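Local coordinates for protein shikimate dehydrogenase (NADP(+)) (Thermus thermophilus, PDB 2D5C) that catalyses the reversible NADPH-linked reduction of 3-dehydroshikimate to shikimate, a step in the biosynthesis of chorismate and the aromatic amino acids, at residues 4-9 with 31-36; 36-41 with 61-66; 49-54 with 92-97; 17-22 with 251-256; 102-107 with 229-234. All blocks are in the same frame, centred on the assembly; numbering follows the deposited sequence.

Interaction 1 of 5, residues 4-9 with 31-36; sequences FAVLGH and GSYEAW
The first beta-alpha-beta unit of the substrate-binding domain brings strands 2-8 and 31-37 together as parallel neighbours, with helix 16-26 making the crossover. F4 and V6 each turn both backbone N and O toward the outer strand 31-37, whereas A5 and L7 bond strand 56-59. F4 N donates to S32 O at 2.8 Å, V6 N to E34 O at 3.0 Å, and W36 N to V6 O at 3.0 Å in a nearly straight bond (176°). On the face bearing F4, V6, Y33 and A35, the Y33 side chain, CG anti to the backbone N (chi1 -173°), lays one ring face over the A5 peptide. Its CD2 presses on F4 CB at 3.4 Å and its OH reaches V6 CB at 3.3 Å. A flat aromatic suits this place because it covers backbone while its buried hydroxyl is satisfied by N58. V6, compact and apolar, also touches the bound shikimate. On the opposite face of the sheet, L7 CD2 lies against W36 CB at 3.6 Å, the two side chains running alongside. E34 N approaches F4 O from 40° above the carbonyl plane, and a water donates to this same oxygen while also bonding S32 OG.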
# COMPACT_ATOMS: atom_id res chain seq x y z
N PHE A 4 4.20 -13.01 2.61
CA PHE A 4 3.44 -12.52 3.77
C PHE A 4 3.86 -13.26 5.04
O PHE A 4 4.56 -14.27 4.98
CB PHE A 4 1.94 -12.73 3.54
CG PHE A 4 1.39 -12.01 2.35
CD1 PHE A 4 0.76 -12.70 1.33
CD2 PHE A 4 1.49 -10.62 2.27
CE1 PHE A 4 0.22 -12.04 0.23
CE2 PHE A 4 0.96 -9.94 1.17
CZ PHE A 4 0.32 -10.65 0.15
N ALA A 5 3.41 -12.75 6.18
CA ALA A 5 3.73 -13.39 7.45
C ALA A 5 2.90 -12.82 8.59
O ALA A 5 2.37 -11.72 8.48
CB ALA A 5 5.22 -13.23 7.77
N VAL A 6 2.77 -13.59 9.66
CA VAL A 6 2.07 -13.13 10.86
C VAL A 6 3.20 -13.07 11.89
O VAL A 6 3.91 -14.05 12.10
CB VAL A 6 0.96 -14.11 11.34
CG1 VAL A 6 1.54 -15.49 11.64
CG2 VAL A 6 0.29 -13.54 12.59
N LEU A 7 3.38 -11.90 12.49
CA LEU A 7 4.43 -11.69 13.48
C LEU A 7 3.82 -11.62 14.87
O LEU A 7 2.78 -10.98 15.07
CB LEU A 7 5.18 -10.39 13.20
CG LEU A 7 5.75 -10.19 11.79
CD1 LEU A 7 6.39 -8.82 11.69
CD2 LEU A 7 6.75 -11.29 11.46
N GLY A 8 4.46 -12.27 15.84
CA GLY A 8 3.93 -12.26 17.19
C GLY A 8 4.59 -13.28 18.08
O GLY A 8 5.66 -13.83 17.76
N HIS A 9 3.96 -13.54 19.21
CA HIS A 9 4.48 -14.50 20.18
C HIS A 9 3.40 -14.81 21.20
O HIS A 9 3.01 -13.95 21.99
CB HIS A 9 5.70 -13.91 20.88
CG HIS A 9 6.32 -14.85 21.87
ND1 HIS A 9 6.96 -16.01 21.49
CD2 HIS A 9 6.35 -14.83 23.22
CE1 HIS A 9 7.36 -16.66 22.56
NE2 HIS A 9 7.00 -15.97 23.63
N GLY A 31 2.74 -17.31 -3.88
CA GLY A 31 3.22 -16.63 -2.70
C GLY A 31 3.21 -17.52 -1.48
O GLY A 31 2.82 -18.69 -1.54
N SER A 32 3.65 -16.96 -0.36
CA SER A 32 3.71 -17.71 0.88
C SER A 32 3.28 -16.82 2.03
O SER A 32 3.31 -15.59 1.92
CB SER A 32 5.13 -18.22 1.13
OG SER A 32 6.05 -17.14 1.13
N TYR A 33 2.88 -17.45 3.12
CA TYR A 33 2.45 -16.77 4.33
C TYR A 33 2.93 -17.66 5.47
O TYR A 33 2.37 -18.74 5.71
CB TYR A 33 0.92 -16.65 4.36
CG TYR A 33 0.38 -15.82 5.51
CD1 TYR A 33 0.55 -16.23 6.83
CD2 TYR A 33 -0.26 -14.60 5.27
CE1 TYR A 33 0.10 -15.44 7.90
CE2 TYR A 33 -0.71 -13.80 6.32
CZ TYR A 33 -0.53 -14.22 7.63
OH TYR A 33 -0.95 -13.44 8.69
N GLU A 34 3.97 -17.21 6.16
CA GLU A 34 4.58 -17.95 7.27
C GLU A 34 4.32 -17.32 8.63
O GLU A 34 3.94 -16.15 8.74
CB GLU A 34 6.09 -18.03 7.06
CG GLU A 34 6.74 -16.65 6.97
CD GLU A 34 8.25 -16.67 7.15
OE1 GLU A 34 8.72 -17.12 8.22
OE2 GLU A 34 8.97 -16.23 6.23
N ALA A 35 4.54 -18.10 9.68
CA ALA A 35 4.39 -17.64 11.05
C ALA A 35 5.82 -17.38 11.53
O ALA A 35 6.65 -18.29 11.50
CB ALA A 35 3.74 -18.71 11.91
N TRP A 36 6.11 -16.15 11.94
CA TRP A 36 7.46 -15.80 12.39
C TRP A 36 7.44 -15.32 13.83
O TRP A 36 7.02 -14.19 14.11
CB TRP A 36 8.02 -14.70 11.48
CG TRP A 36 9.50 -14.46 11.59
CD1 TRP A 36 10.35 -14.95 12.54
CD2 TRP A 36 10.29 -13.63 10.73
NE1 TRP A 36 11.62 -14.49 12.32
CE2 TRP A 36 11.62 -13.68 11.22
CE3 TRP A 36 10.01 -12.86 9.60
CZ2 TRP A 36 12.66 -12.98 10.61
CZ3 TRP A 36 11.06 -12.17 8.99
CH2 TRP A 36 12.36 -12.23 9.50
O HOH W 1 6.26 -16.02 3.63

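Interaction 2 of 5, residues 36-41 with 61-66; sequences WDTPLE and LPLKEA. With SKM ((3R,4S,5R)-3,4,5-trihydroxycyclohex-1-ene-1-carboxylic acid), chain E.
With CG anti to its carbonyl carbon (chi1 -46°) and chi2 extended, L63 thrusts its forked tip at segment 36-41. T38 meets it at about a right angle, CG2 anti to the backbone N. L63 CD1 lies 3.5 Å from T38 O and L63 CD2 3.6 Å from L40 CA; leucine suits the place because its two methyls can pack separately, one at T38, one at L40. L40 CD2 meets A66 CB at 3.7 Å and L40 CG rests 3.6 Å from O of the cis-proline P62. T38 OG1 donates to W36 O and also bonds R46. From the same turn, the proton acceptor K64 extends away, and its NZ donates to shikimate O11 at 2.9 Å and O12 at 3.2 Å. D100 salt-bridges NZ, which would favour the charged form in this complex. The turn follows strand 56-59 and packs against the loop 38-40 that leaves strand 31-37 for helix 43-53, with L7 of strand 2-8 and L43 of that helix also touching L63.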
# COMPACT_ATOMS: atom_id res chain seq x y z
N TRP A 36 6.11 -16.15 11.94
CA TRP A 36 7.46 -15.80 12.39
C TRP A 36 7.44 -15.32 13.83
O TRP A 36 7.02 -14.19 14.11
CB TRP A 36 8.02 -14.70 11.48
CG TRP A 36 9.50 -14.46 11.59
CD1 TRP A 36 10.35 -14.95 12.54
CD2 TRP A 36 10.29 -13.63 10.73
NE1 TRP A 36 11.62 -14.49 12.32
CE2 TRP A 36 11.62 -13.68 11.22
CE3 TRP A 36 10.01 -12.86 9.60
CZ2 TRP A 36 12.66 -12.98 10.61
CZ3 TRP A 36 11.06 -12.17 8.99
CH2 TRP A 36 12.36 -12.23 9.50
N ASP A 37 7.89 -16.17 14.75
CA ASP A 37 7.91 -15.81 16.16
C ASP A 37 8.68 -14.52 16.37
O ASP A 37 9.87 -14.43 16.05
CB ASP A 37 8.55 -16.93 16.99
CG ASP A 37 8.40 -16.71 18.48
OD1 ASP A 37 7.27 -16.87 18.99
OD2 ASP A 37 9.40 -16.37 19.14
N THR A 38 8.00 -13.51 16.91
CA THR A 38 8.60 -12.21 17.13
C THR A 38 8.26 -11.63 18.50
O THR A 38 7.14 -11.18 18.73
CB THR A 38 8.15 -11.20 16.05
OG1 THR A 38 8.53 -11.69 14.75
CG2 THR A 38 8.80 -9.84 16.27
N PRO A 39 9.22 -11.67 19.43
CA PRO A 39 9.00 -11.13 20.77
C PRO A 39 9.09 -9.61 20.69
O PRO A 39 9.78 -9.07 19.83
CB PRO A 39 10.14 -11.72 21.59
CG PRO A 39 10.47 -12.99 20.86
CD PRO A 39 10.42 -12.53 19.42
N LEU A 40 8.42 -8.91 21.60
CA LEU A 40 8.43 -7.45 21.60
C LEU A 40 9.81 -6.82 21.34
O LEU A 40 9.95 -5.94 20.49
CB LEU A 40 7.86 -6.94 22.93
CG LEU A 40 6.83 -5.81 22.86
CD1 LEU A 40 6.35 -5.51 24.27
CD2 LEU A 40 7.41 -4.54 22.22
N GLU A 41 10.83 -7.30 22.05
CA GLU A 41 12.17 -6.74 21.89
C GLU A 41 12.71 -6.95 20.48
O GLU A 41 13.62 -6.24 20.05
CB GLU A 41 13.12 -7.35 22.93
CG GLU A 41 14.02 -6.32 23.65
CD GLU A 41 13.27 -5.55 24.73
OE1 GLU A 41 12.03 -5.70 24.83
OE2 GLU A 41 13.91 -4.79 25.48
N LEU A 61 -0.32 -10.44 19.26
CA LEU A 61 0.35 -10.19 20.54
C LEU A 61 1.83 -10.53 20.50
O LEU A 61 2.23 -11.51 19.87
CB LEU A 61 -0.27 -11.01 21.67
CG LEU A 61 -1.68 -10.72 22.18
CD1 LEU A 61 -2.71 -11.12 21.14
CD2 LEU A 61 -1.89 -11.51 23.46
N PRO A 62 2.66 -9.72 21.18
CA PRO A 62 2.27 -8.53 21.94
C PRO A 62 2.84 -7.33 21.19
O PRO A 62 3.46 -6.45 21.78
CB PRO A 62 2.99 -8.75 23.26
CG PRO A 62 4.33 -9.24 22.77
CD PRO A 62 3.98 -10.20 21.61
N LEU A 63 2.61 -7.31 19.88
CA LEU A 63 3.17 -6.27 19.03
C LEU A 63 2.25 -5.19 18.46
O LEU A 63 2.73 -4.20 17.92
CB LEU A 63 3.90 -6.94 17.86
CG LEU A 63 4.81 -8.12 18.20
CD1 LEU A 63 5.23 -8.82 16.92
CD2 LEU A 63 6.02 -7.63 18.98
N LYS A 64 0.93 -5.37 18.58
CA LYS A 64 -0.01 -4.43 17.98
C LYS A 64 0.05 -2.97 18.39
O LYS A 64 -0.21 -2.09 17.57
CB LYS A 64 -1.44 -4.94 18.16
CG LYS A 64 -1.77 -6.20 17.36
CD LYS A 64 -3.26 -6.48 17.44
CE LYS A 64 -3.65 -7.71 16.64
NZ LYS A 64 -5.08 -8.02 16.86
N GLU A 65 0.37 -2.69 19.65
CA GLU A 65 0.44 -1.30 20.09
C GLU A 65 1.82 -0.71 19.89
O GLU A 65 1.96 0.43 19.46
CB GLU A 65 0.05 -1.19 21.57
CG GLU A 65 -1.33 -1.74 21.90
CD GLU A 65 -1.45 -3.25 21.69
OE1 GLU A 65 -0.52 -3.99 22.08
OE2 GLU A 65 -2.48 -3.69 21.14
N ALA A 66 2.84 -1.49 20.19
CA ALA A 66 4.21 -1.03 20.06
C ALA A 66 4.59 -0.74 18.61
O ALA A 66 5.50 0.05 18.35
CB ALA A 66 5.16 -2.05 20.65
O12 SKM E . -5.61 -9.37 14.01
C8 SKM E . -5.34 -10.77 13.82
C6 SKM E . -3.95 -10.95 13.15
O7 SKM E . -3.96 -10.27 11.89
C5 SKM E . -3.63 -12.45 12.92
C4 SKM E . -4.09 -13.35 14.07
C1 SKM E . -3.63 -14.76 14.06
O2 SKM E . -2.84 -15.20 13.07
O3 SKM E . -3.97 -15.53 14.95
C10 SKM E . -4.87 -12.93 15.07
C9 SKM E . -5.38 -11.51 15.19
O11 SKM E . -4.56 -10.80 16.14

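Interaction 3 of 5, residues 49-54 with 92-97; sequences EVRRAF and GRLFGF
Helix 49-53 crosses strand 93-97 at 108° with the axes 8.4 Å apart, and G92, the loop residue just before the strand, at a positive phi of 78°, comes so close that its CA points a C-H at R51 O. The R51 chain runs extended from CG to NE, and NH1 then donates to G92 O at 2.8 Å, lying on a carbonyl lone pair with that oxygen near the guanidinium plane. D72 salt-bridges NH1 too; two acceptors and L94 over one face limit how the guanidinium can turn. L94 crosses R51 at about a right angle, its CG 3.8 Å from the guanidinium plane over the centre of one face. Arginine suits this place because its long aliphatic part covers leucine while its charged end reaches the backbone. V50 CG1 adds apolar packing on L94 CD2 at 3.9 Å. The helix lies across the mixed sheet, V50 touching L7 of strand 2-8 and L94 touching V87 of strand 86-90; R93 salt-bridges E77 of the second subunit.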
# COMPACT_ATOMS: atom_id res chain seq x y z
N GLU A 49 13.32 -5.80 8.62
CA GLU A 49 13.38 -6.89 7.66
C GLU A 49 12.14 -6.87 6.78
O GLU A 49 12.21 -7.11 5.58
CB GLU A 49 13.48 -8.23 8.38
CG GLU A 49 14.79 -8.42 9.12
CD GLU A 49 14.71 -9.53 10.14
OE1 GLU A 49 13.91 -9.41 11.09
OE2 GLU A 49 15.45 -10.53 9.99
N VAL A 50 10.99 -6.59 7.40
CA VAL A 50 9.73 -6.53 6.67
C VAL A 50 9.83 -5.52 5.53
O VAL A 50 9.32 -5.74 4.44
CB VAL A 50 8.56 -6.13 7.60
CG1 VAL A 50 7.28 -5.89 6.79
CG2 VAL A 50 8.32 -7.22 8.62
N ARG A 51 10.52 -4.41 5.79
CA ARG A 51 10.68 -3.37 4.79
C ARG A 51 11.38 -3.88 3.53
O ARG A 51 11.13 -3.38 2.44
CB ARG A 51 11.48 -2.20 5.36
CG ARG A 51 10.77 -1.44 6.46
CD ARG A 51 11.70 -0.40 7.08
NE ARG A 51 11.04 0.34 8.15
CZ ARG A 51 10.29 1.42 7.97
NH1 ARG A 51 10.09 1.90 6.74
NH2 ARG A 51 9.74 2.02 9.01
N ARG A 52 12.24 -4.87 3.70
CA ARG A 52 13.01 -5.40 2.57
C ARG A 52 12.47 -6.65 1.89
O ARG A 52 12.59 -6.79 0.67
CB ARG A 52 14.45 -5.69 3.01
CG ARG A 52 15.18 -4.54 3.69
CD ARG A 52 16.48 -5.06 4.30
NE ARG A 52 17.21 -4.04 5.05
CZ ARG A 52 17.84 -3.00 4.50
NH1 ARG A 52 17.84 -2.84 3.18
NH2 ARG A 52 18.47 -2.12 5.27
N ALA A 53 11.87 -7.56 2.65
CA ALA A 53 11.43 -8.81 2.06
C ALA A 53 9.97 -9.26 2.14
O ALA A 53 9.66 -10.36 1.70
CB ALA A 53 12.32 -9.94 2.58
N PHE A 54 9.07 -8.43 2.67
CA PHE A 54 7.66 -8.83 2.74
C PHE A 54 6.75 -7.78 2.16
O PHE A 54 6.99 -6.58 2.34
CB PHE A 54 7.23 -9.11 4.18
CG PHE A 54 7.87 -10.33 4.77
CD1 PHE A 54 9.22 -10.33 5.10
CD2 PHE A 54 7.12 -11.48 4.98
CE1 PHE A 54 9.82 -11.48 5.62
CE2 PHE A 54 7.71 -12.64 5.50
CZ PHE A 54 9.07 -12.63 5.82
N GLY A 92 9.75 0.10 0.65
CA GLY A 92 10.46 0.04 1.91
C GLY A 92 9.82 0.84 3.03
O GLY A 92 10.40 0.96 4.12
N ARG A 93 8.64 1.39 2.76
CA ARG A 93 7.90 2.17 3.75
C ARG A 93 6.82 1.24 4.33
O ARG A 93 6.35 0.34 3.64
CB ARG A 93 7.22 3.37 3.08
CG ARG A 93 8.12 4.16 2.13
CD ARG A 93 9.33 4.76 2.83
NE ARG A 93 10.14 5.52 1.89
CZ ARG A 93 11.25 6.18 2.23
NH1 ARG A 93 11.66 6.17 3.49
NH2 ARG A 93 11.93 6.85 1.30
N LEU A 94 6.46 1.45 5.58
CA LEU A 94 5.45 0.62 6.23
C LEU A 94 4.22 1.44 6.58
O LEU A 94 4.34 2.49 7.21
CB LEU A 94 6.02 -0.02 7.51
CG LEU A 94 7.28 -0.89 7.41
CD1 LEU A 94 7.60 -1.45 8.80
CD2 LEU A 94 7.07 -2.05 6.41
N PHE A 95 3.05 0.96 6.15
CA PHE A 95 1.76 1.62 6.41
C PHE A 95 0.94 0.71 7.33
O PHE A 95 0.79 -0.47 7.05
CB PHE A 95 1.00 1.81 5.09
CG PHE A 95 1.65 2.77 4.13
CD1 PHE A 95 1.28 2.78 2.79
CD2 PHE A 95 2.61 3.68 4.56
CE1 PHE A 95 1.86 3.69 1.89
CE2 PHE A 95 3.20 4.59 3.67
CZ PHE A 95 2.82 4.59 2.34
N GLY A 96 0.39 1.27 8.41
CA GLY A 96 -0.39 0.46 9.33
C GLY A 96 -1.90 0.63 9.27
O GLY A 96 -2.41 1.74 9.19
N PHE A 97 -2.62 -0.48 9.33
CA PHE A 97 -4.08 -0.44 9.28
C PHE A 97 -4.64 -1.38 10.32
O PHE A 97 -3.91 -2.15 10.94
CB PHE A 97 -4.60 -0.92 7.92
CG PHE A 97 -4.04 -0.19 6.75
CD1 PHE A 97 -2.80 -0.52 6.23
CD2 PHE A 97 -4.76 0.84 6.15
CE1 PHE A 97 -2.28 0.16 5.11
CE2 PHE A 97 -4.26 1.52 5.05
CZ PHE A 97 -3.01 1.18 4.53

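Interaction 4 of 5, residues 17-22 with 251-256; sequences PAMHAF and SGMEEA
H20 NE2 is held by one hydrogen bond, to G236 O, and ND1 on the same ring by another, to S16 O. With a carbonyl at each nitrogen, the imidazole is fixed in rotation, and a doubly protonated ring would be consistent with this setting. Its face serves the contact: M253 CE stands 3.9 Å from the ring centroid, 14° off the normal, a CH-pi interaction, while Y33 stacks on the opposite face. M253 gets there with CG anti to its carbonyl carbon and a bend at chi3 (66°) that swings the methyl back toward H20; the same CE touches M19 CB at 3.8 Å. Flexible methionine suits this crossing of helices, where M19 CG in turn comes within 3.2 Å of M253 O. F22, its CG anti to the backbone N, lays one ring face on G252, with CE2 3.5 Å from G252 C. G252, with no CB to stand in the way, lets the ring lie against the helix backbone. F22 CD2 also packs on M253 CG at 3.6 Å. Small A256 completes the seam, its CB 3.8 Å from A18 O. Helices 16-26 and 250-260 cross at 138°, axes 8.0 Å apart, and helix 229-244 lies against both, through L232 on M19 and A237 on M253.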
# COMPACT_ATOMS: atom_id res chain seq x y z
N PRO A 17 -1.63 -18.78 8.49
CA PRO A 17 -0.94 -19.40 7.36
C PRO A 17 -1.89 -20.25 6.52
O PRO A 17 -1.85 -20.21 5.30
CB PRO A 17 0.15 -20.22 8.04
CG PRO A 17 0.48 -19.38 9.24
CD PRO A 17 -0.89 -18.98 9.74
N ALA A 18 -2.74 -21.03 7.19
CA ALA A 18 -3.70 -21.88 6.49
C ALA A 18 -4.75 -21.07 5.72
O ALA A 18 -5.11 -21.40 4.59
CB ALA A 18 -4.39 -22.82 7.49
N MET A 19 -5.24 -20.00 6.33
CA MET A 19 -6.24 -19.18 5.67
C MET A 19 -5.71 -18.50 4.41
O MET A 19 -6.38 -18.46 3.38
CB MET A 19 -6.75 -18.06 6.59
CG MET A 19 -7.60 -18.51 7.75
SD MET A 19 -8.43 -17.07 8.46
CE MET A 19 -7.04 -16.16 9.17
N HIS A 20 -4.52 -17.94 4.52
CA HIS A 20 -4.02 -17.20 3.36
C HIS A 20 -3.41 -18.13 2.30
O HIS A 20 -3.33 -17.81 1.12
CB HIS A 20 -2.97 -16.20 3.84
CG HIS A 20 -3.64 -15.07 4.56
ND1 HIS A 20 -3.89 -15.07 5.89
CD2 HIS A 20 -4.12 -13.87 4.02
CE1 HIS A 20 -4.50 -13.89 6.15
NE2 HIS A 20 -4.65 -13.15 5.05
N ALA A 21 -3.03 -19.35 2.66
CA ALA A 21 -2.56 -20.30 1.66
C ALA A 21 -3.77 -20.51 0.77
O ALA A 21 -3.66 -20.56 -0.46
CB ALA A 21 -2.14 -21.61 2.32
N PHE A 22 -4.95 -20.62 1.39
CA PHE A 22 -6.18 -20.78 0.64
C PHE A 22 -6.41 -19.53 -0.21
O PHE A 22 -6.74 -19.61 -1.39
CB PHE A 22 -7.39 -20.94 1.58
CG PHE A 22 -8.70 -20.67 0.90
CD1 PHE A 22 -9.26 -21.60 0.02
CD2 PHE A 22 -9.34 -19.44 1.06
CE1 PHE A 22 -10.42 -21.31 -0.68
CE2 PHE A 22 -10.50 -19.14 0.35
CZ PHE A 22 -11.04 -20.07 -0.52
N SER A 251 -15.57 -16.83 3.55
CA SER A 251 -16.09 -18.12 4.00
C SER A 251 -15.08 -19.22 3.70
O SER A 251 -14.94 -20.18 4.47
CB SER A 251 -17.42 -18.42 3.31
OG SER A 251 -18.43 -17.51 3.73
N GLY A 252 -14.38 -19.09 2.58
CA GLY A 252 -13.38 -20.08 2.23
C GLY A 252 -12.23 -20.03 3.22
O GLY A 252 -11.68 -21.06 3.62
N MET A 253 -11.84 -18.82 3.62
CA MET A 253 -10.77 -18.68 4.58
C MET A 253 -11.20 -19.20 5.95
O MET A 253 -10.38 -19.75 6.69
CB MET A 253 -10.34 -17.21 4.67
CG MET A 253 -9.66 -16.73 3.39
SD MET A 253 -9.19 -14.98 3.43
CE MET A 253 -7.96 -15.03 4.71
N GLU A 254 -12.47 -19.05 6.28
CA GLU A 254 -12.96 -19.51 7.57
C GLU A 254 -12.86 -21.03 7.60
O GLU A 254 -12.35 -21.62 8.56
CB GLU A 254 -14.42 -19.10 7.78
CG GLU A 254 -14.89 -19.27 9.22
CD GLU A 254 -16.38 -19.11 9.36
OE1 GLU A 254 -16.95 -18.19 8.74
OE2 GLU A 254 -16.99 -19.90 10.11
N GLU A 255 -13.34 -21.65 6.53
CA GLU A 255 -13.30 -23.10 6.39
C GLU A 255 -11.88 -23.64 6.51
O GLU A 255 -11.64 -24.68 7.12
CB GLU A 255 -13.91 -23.52 5.05
CG GLU A 255 -13.93 -25.01 4.80
CD GLU A 255 -14.49 -25.79 5.98
OE1 GLU A 255 -15.52 -25.35 6.54
OE2 GLU A 255 -13.92 -26.84 6.33
N ALA A 256 -10.93 -22.90 5.93
CA ALA A 256 -9.53 -23.29 5.97
C ALA A 256 -8.95 -23.24 7.38
O ALA A 256 -8.12 -24.07 7.75
CB ALA A 256 -8.72 -22.39 5.03

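Interaction 5 of 5, residues 102-107 with 229-234; sequences PGFLEA and LPMLAW
The two helices that carry the chain between the substrate-binding domain and the Rossmann-type NADP domain cross here, beside both sites: helix 100-110 begins with D100 of the shikimate site, and M231 of helix 229-244 neighbours L205 of the NADP site. Their axes approach to 7.8 Å at 128°. G103, with no side chain, lets the backbones come this close; its O lies 3.5 Å from W234 CB. A107, the next small residue along, fits its CB 3.5 Å from M231 N and 3.8 Å from P230 CB. M231 is extended, with CG anti to the backbone N, and delivers SD to the edge of the F104 ring. This Met-aromatic contact has SD 3.6 Å from F104 CD1 and nearly in the ring plane (81° off the normal). At the other flank E106 lies over one face of the W234 indole, its CB 3.6 Å from the centroid of the five-membered ring in a CH-pi contact. A bend at chi2 then lays the carboxylate almost parallel to the indole, planes 20° apart. No hydrogen bond joins the segments, so the crossing rests on close apolar fit, sulfur at a ring edge and C-H groups over an aromatic face.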
# COMPACT_ATOMS: atom_id res chain seq x y z
N PRO A 102 -13.23 -3.55 11.07
CA PRO A 102 -14.20 -3.82 10.00
C PRO A 102 -14.51 -5.32 9.87
O PRO A 102 -15.63 -5.70 9.52
CB PRO A 102 -13.50 -3.25 8.76
CG PRO A 102 -12.04 -3.38 9.10
CD PRO A 102 -12.01 -2.94 10.54
N GLY A 103 -13.52 -6.15 10.17
CA GLY A 103 -13.71 -7.59 10.09
C GLY A 103 -14.78 -8.05 11.08
O GLY A 103 -15.60 -8.92 10.79
N PHE A 104 -14.77 -7.45 12.26
CA PHE A 104 -15.75 -7.80 13.28
C PHE A 104 -17.19 -7.53 12.81
O PHE A 104 -18.07 -8.38 12.95
CB PHE A 104 -15.45 -7.03 14.56
CG PHE A 104 -16.40 -7.31 15.67
CD1 PHE A 104 -16.29 -8.48 16.42
CD2 PHE A 104 -17.43 -6.43 15.95
CE1 PHE A 104 -17.19 -8.75 17.44
CE2 PHE A 104 -18.34 -6.70 16.97
CZ PHE A 104 -18.21 -7.86 17.71
N LEU A 105 -17.44 -6.36 12.24
CA LEU A 105 -18.77 -6.02 11.75
C LEU A 105 -19.20 -6.96 10.62
O LEU A 105 -20.36 -7.38 10.56
CB LEU A 105 -18.82 -4.56 11.28
CG LEU A 105 -18.67 -3.49 12.36
CD1 LEU A 105 -18.80 -2.08 11.76
CD2 LEU A 105 -19.73 -3.70 13.42
N GLU A 106 -18.27 -7.31 9.73
CA GLU A 106 -18.59 -8.21 8.62
C GLU A 106 -18.95 -9.59 9.18
O GLU A 106 -19.91 -10.22 8.72
CB GLU A 106 -17.40 -8.35 7.67
CG GLU A 106 -16.91 -7.05 7.03
CD GLU A 106 -17.80 -6.56 5.90
OE1 GLU A 106 -17.29 -5.79 5.05
OE2 GLU A 106 -18.99 -6.92 5.86
N ALA A 107 -18.19 -10.04 10.17
CA ALA A 107 -18.44 -11.34 10.80
C ALA A 107 -19.80 -11.36 11.48
O ALA A 107 -20.53 -12.36 11.40
CB ALA A 107 -17.33 -11.66 11.81
N LEU A 229 -13.90 -17.63 14.78
CA LEU A 229 -13.43 -17.90 13.43
C LEU A 229 -13.95 -16.93 12.36
O LEU A 229 -13.18 -16.52 11.48
CB LEU A 229 -13.75 -19.34 13.02
CG LEU A 229 -13.04 -20.48 13.75
CD1 LEU A 229 -13.30 -21.79 12.99
CD2 LEU A 229 -11.54 -20.21 13.83
N PRO A 230 -15.24 -16.57 12.40
CA PRO A 230 -15.72 -15.64 11.37
C PRO A 230 -14.93 -14.32 11.37
O PRO A 230 -14.59 -13.81 10.30
CB PRO A 230 -17.19 -15.46 11.72
CG PRO A 230 -17.55 -16.83 12.27
CD PRO A 230 -16.37 -17.11 13.17
N MET A 231 -14.64 -13.77 12.55
CA MET A 231 -13.88 -12.52 12.62
C MET A 231 -12.46 -12.76 12.13
O MET A 231 -11.88 -11.92 11.43
CB MET A 231 -13.83 -11.99 14.06
CG MET A 231 -13.08 -10.66 14.19
SD MET A 231 -13.10 -10.04 15.90
CE MET A 231 -11.85 -8.74 15.83
N LEU A 232 -11.88 -13.90 12.50
CA LEU A 232 -10.52 -14.20 12.08
C LEU A 232 -10.43 -14.21 10.55
O LEU A 232 -9.50 -13.65 9.96
CB LEU A 232 -10.08 -15.57 12.64
CG LEU A 232 -8.66 -16.02 12.30
CD1 LEU A 232 -7.66 -15.04 12.88
CD2 LEU A 232 -8.41 -17.42 12.87
N ALA A 233 -11.42 -14.84 9.92
CA ALA A 233 -11.47 -14.95 8.46
C ALA A 233 -11.69 -13.62 7.77
O ALA A 233 -11.06 -13.33 6.74
CB ALA A 233 -12.57 -15.92 8.05
N TRP A 234 -12.58 -12.80 8.31
CA TRP A 234 -12.84 -11.50 7.70
C TRP A 234 -11.70 -10.51 7.88
O TRP A 234 -11.34 -9.81 6.92
CB TRP A 234 -14.15 -10.92 8.25
CG TRP A 234 -15.31 -11.29 7.41
CD1 TRP A 234 -16.24 -12.26 7.67
CD2 TRP A 234 -15.65 -10.73 6.15
NE1 TRP A 234 -17.15 -12.33 6.64
CE2 TRP A 234 -16.81 -11.40 5.69
CE3 TRP A 234 -15.09 -9.72 5.35
CZ2 TRP A 234 -17.42 -11.10 4.47
CZ3 TRP A 234 -15.70 -9.42 4.13
CH2 TRP A 234 -16.85 -10.11 3.71

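In the fold
Interactions 1, 2 and 3 lie in and around the mixed sheet: 1 pairs two of its strands, 2 joins loops that leave it, 3 sets helix 43-53 against strand 93-97. Interactions 1 and 2 share W36 and meet again where G8 O lies 2.5 Å from T38 N, a probable hydrogen bond. F54, at the end of segment 49-54, packs its CE2 3.4 Å from A5 CB of interaction 1. Interactions 4 and 5 join at helix 229-244, where M19 CE touches L232 CG at 3.5 Å. Shikimate lies among four of the contacts: K64 bonds it, V6 touches it, and the side chains of M19 and M231 come within about 6 and 7 Å. Interaction 3 stands back.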